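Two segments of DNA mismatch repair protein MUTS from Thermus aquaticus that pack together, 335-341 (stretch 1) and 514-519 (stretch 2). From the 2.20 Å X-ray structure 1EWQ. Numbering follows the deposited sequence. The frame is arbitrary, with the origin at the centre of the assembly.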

# COMPACT_ATOMS: atom_id res chain seq x y z
N LEU C 335 30.57 4.47 -6.24
CA LEU C 335 31.12 4.75 -7.55
C LEU C 335 32.40 3.92 -7.71
O LEU C 335 32.67 3.35 -8.78
CB LEU C 335 31.42 6.25 -7.65
CG LEU C 335 31.47 6.92 -9.03
CD1 LEU C 335 32.66 6.39 -9.84
CD2 LEU C 335 30.16 6.65 -9.74
N ALA C 336 33.19 3.83 -6.64
CA ALA C 336 34.41 3.04 -6.66
C ALA C 336 34.10 1.57 -6.94
O ALA C 336 34.78 0.92 -7.75
CB ALA C 336 35.13 3.18 -5.32
N THR C 337 33.07 1.06 -6.27
CA THR C 337 32.63 -0.33 -6.41
C THR C 337 32.19 -0.64 -7.84
O THR C 337 32.53 -1.69 -8.39
CB THR C 337 31.45 -0.66 -5.45
OG1 THR C 337 31.84 -0.39 -4.10
CG2 THR C 337 31.05 -2.12 -5.58
N ARG C 338 31.42 0.26 -8.44
CA ARG C 338 30.97 0.05 -9.81
C ARG C 338 32.18 0.06 -10.73
O ARG C 338 32.26 -0.71 -11.69
CB ARG C 338 29.95 1.12 -10.23
CG ARG C 338 28.60 0.98 -9.54
CD ARG C 338 27.59 2.03 -9.96
NE ARG C 338 27.13 1.88 -11.34
CZ ARG C 338 26.39 0.87 -11.79
NH1 ARG C 338 26.00 -0.12 -10.99
NH2 ARG C 338 26.01 0.85 -13.07
N LEU C 339 33.14 0.94 -10.45
CA LEU C 339 34.36 1.02 -11.23
C LEU C 339 35.10 -0.31 -11.15
O LEU C 339 35.47 -0.90 -12.17
CB LEU C 339 35.27 2.15 -10.73
CG LEU C 339 34.99 3.57 -11.24
CD1 LEU C 339 35.77 4.59 -10.44
CD2 LEU C 339 35.35 3.65 -12.73
N GLU C 340 35.32 -0.79 -9.92
CA GLU C 340 36.05 -2.04 -9.69
C GLU C 340 35.36 -3.24 -10.33
O GLU C 340 36.03 -4.17 -10.77
CB GLU C 340 36.23 -2.30 -8.19
CG GLU C 340 37.02 -1.24 -7.44
CD GLU C 340 36.87 -1.35 -5.92
OE1 GLU C 340 35.86 -1.90 -5.45
OE2 GLU C 340 37.77 -0.86 -5.20
N LEU C 341 34.03 -3.21 -10.38
CA LEU C 341 33.25 -4.30 -10.95
C LEU C 341 33.03 -4.19 -12.46
O LEU C 341 32.33 -5.01 -13.04
CB LEU C 341 31.89 -4.41 -10.25
CG LEU C 341 31.92 -4.93 -8.81
CD1 LEU C 341 30.54 -4.83 -8.17
CD2 LEU C 341 32.41 -6.37 -8.83
N ALA C 514 40.43 3.61 -7.83
CA ALA C 514 39.33 3.13 -7.01
C ALA C 514 39.60 3.23 -5.50
O ALA C 514 38.75 3.69 -4.74
CB ALA C 514 38.99 1.68 -7.38
N GLU C 515 40.79 2.82 -5.08
CA GLU C 515 41.13 2.87 -3.67
C GLU C 515 41.20 4.31 -3.12
O GLU C 515 40.75 4.57 -2.01
CB GLU C 515 42.46 2.13 -3.45
CG GLU C 515 42.56 1.45 -2.10
CD GLU C 515 41.31 0.65 -1.76
OE1 GLU C 515 40.86 -0.15 -2.61
OE2 GLU C 515 40.78 0.82 -0.63
N ALA C 516 41.77 5.23 -3.90
CA ALA C 516 41.86 6.62 -3.44
C ALA C 516 40.45 7.18 -3.34
O ALA C 516 40.15 7.99 -2.47
CB ALA C 516 42.71 7.45 -4.42
N LEU C 517 39.58 6.74 -4.24
CA LEU C 517 38.20 7.20 -4.22
C LEU C 517 37.53 6.76 -2.92
O LEU C 517 36.89 7.56 -2.27
CB LEU C 517 37.44 6.63 -5.42
CG LEU C 517 37.34 7.52 -6.66
CD1 LEU C 517 38.70 8.06 -7.02
CD2 LEU C 517 36.75 6.71 -7.82
N ARG C 518 37.68 5.49 -2.56
CA ARG C 518 37.09 4.99 -1.32
C ARG C 518 37.60 5.81 -0.13
O ARG C 518 36.82 6.26 0.71
CB ARG C 518 37.45 3.52 -1.11
CG ARG C 518 36.79 2.56 -2.09
CD ARG C 518 37.14 1.09 -1.78
NE ARG C 518 36.37 0.18 -2.62
CZ ARG C 518 35.09 -0.11 -2.41
NH1 ARG C 518 34.43 0.42 -1.38
NH2 ARG C 518 34.46 -0.93 -3.26
N GLU C 519 38.91 5.97 -0.07
CA GLU C 519 39.59 6.72 0.98
C GLU C 519 39.05 8.15 1.09
O GLU C 519 38.76 8.62 2.20
CB GLU C 519 41.09 6.72 0.67
CG GLU C 519 41.93 7.75 1.39
CD GLU C 519 43.42 7.50 1.19
OE1 GLU C 519 43.84 7.14 0.05
OE2 GLU C 519 44.19 7.69 2.17

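How do the two backbones lie against each other at Ala514, where stretch 2 begins? Both segments are helical here, and the helices run nearly antiparallel, at 165° between their directions, with axes 9.0 Å apart at closest approach. The backbones come nearest where two alanines face each other: Ala336 CA and Ala514 CA are 4.9 Å apart, and each side chain is no more than a methyl group. Ala336 CB rests 3.7 Å from Ala514 O, a carbonyl already engaged within its own helix by Arg518 N at 3.0 Å. Ala514 CB, in turn, packs 3.5 Å from Glu340 CG, a methylene of the glutamate side chain.

Does Glu515 add to the attraction? Its CA-to-CB bond points away from stretch 1, yet its carboxylate turns back, bringing Glu515 OE1 to 4.1 Å from Glu340 OE2. These are like charges, and the proximity is not a bond.

What does Leu517 contribute? It points toward stretch 1 and adds apolar packing. Leu517 CD2 meets Leu339 CD1 at 3.5 Å, while Leu517 CB lies 4.2 Å from Ala336 CB; these buried carbons exclude water together.

How does Arg518 tie the helices together? Its CA-to-CB bond points sideways, but the extended chain carries the guanidinium to Glu340. Two nearly straight hydrogen bonds form the salt bridge, Arg518 NH2 to Glu340 OE1 at 2.8 Å and Arg518 NE to Glu340 OE2 at 3.1 Å, though the position of Glu340 OE1 is less certain. Arg518 NH2 also donates to Thr337 OG1 at 2.8 Å, a weak bond because its angle is only 128°. Ala336 CB lies over one face of the guanidinium and also touches the arginine's aliphatic stem, 3.7 Å from Arg518 CG.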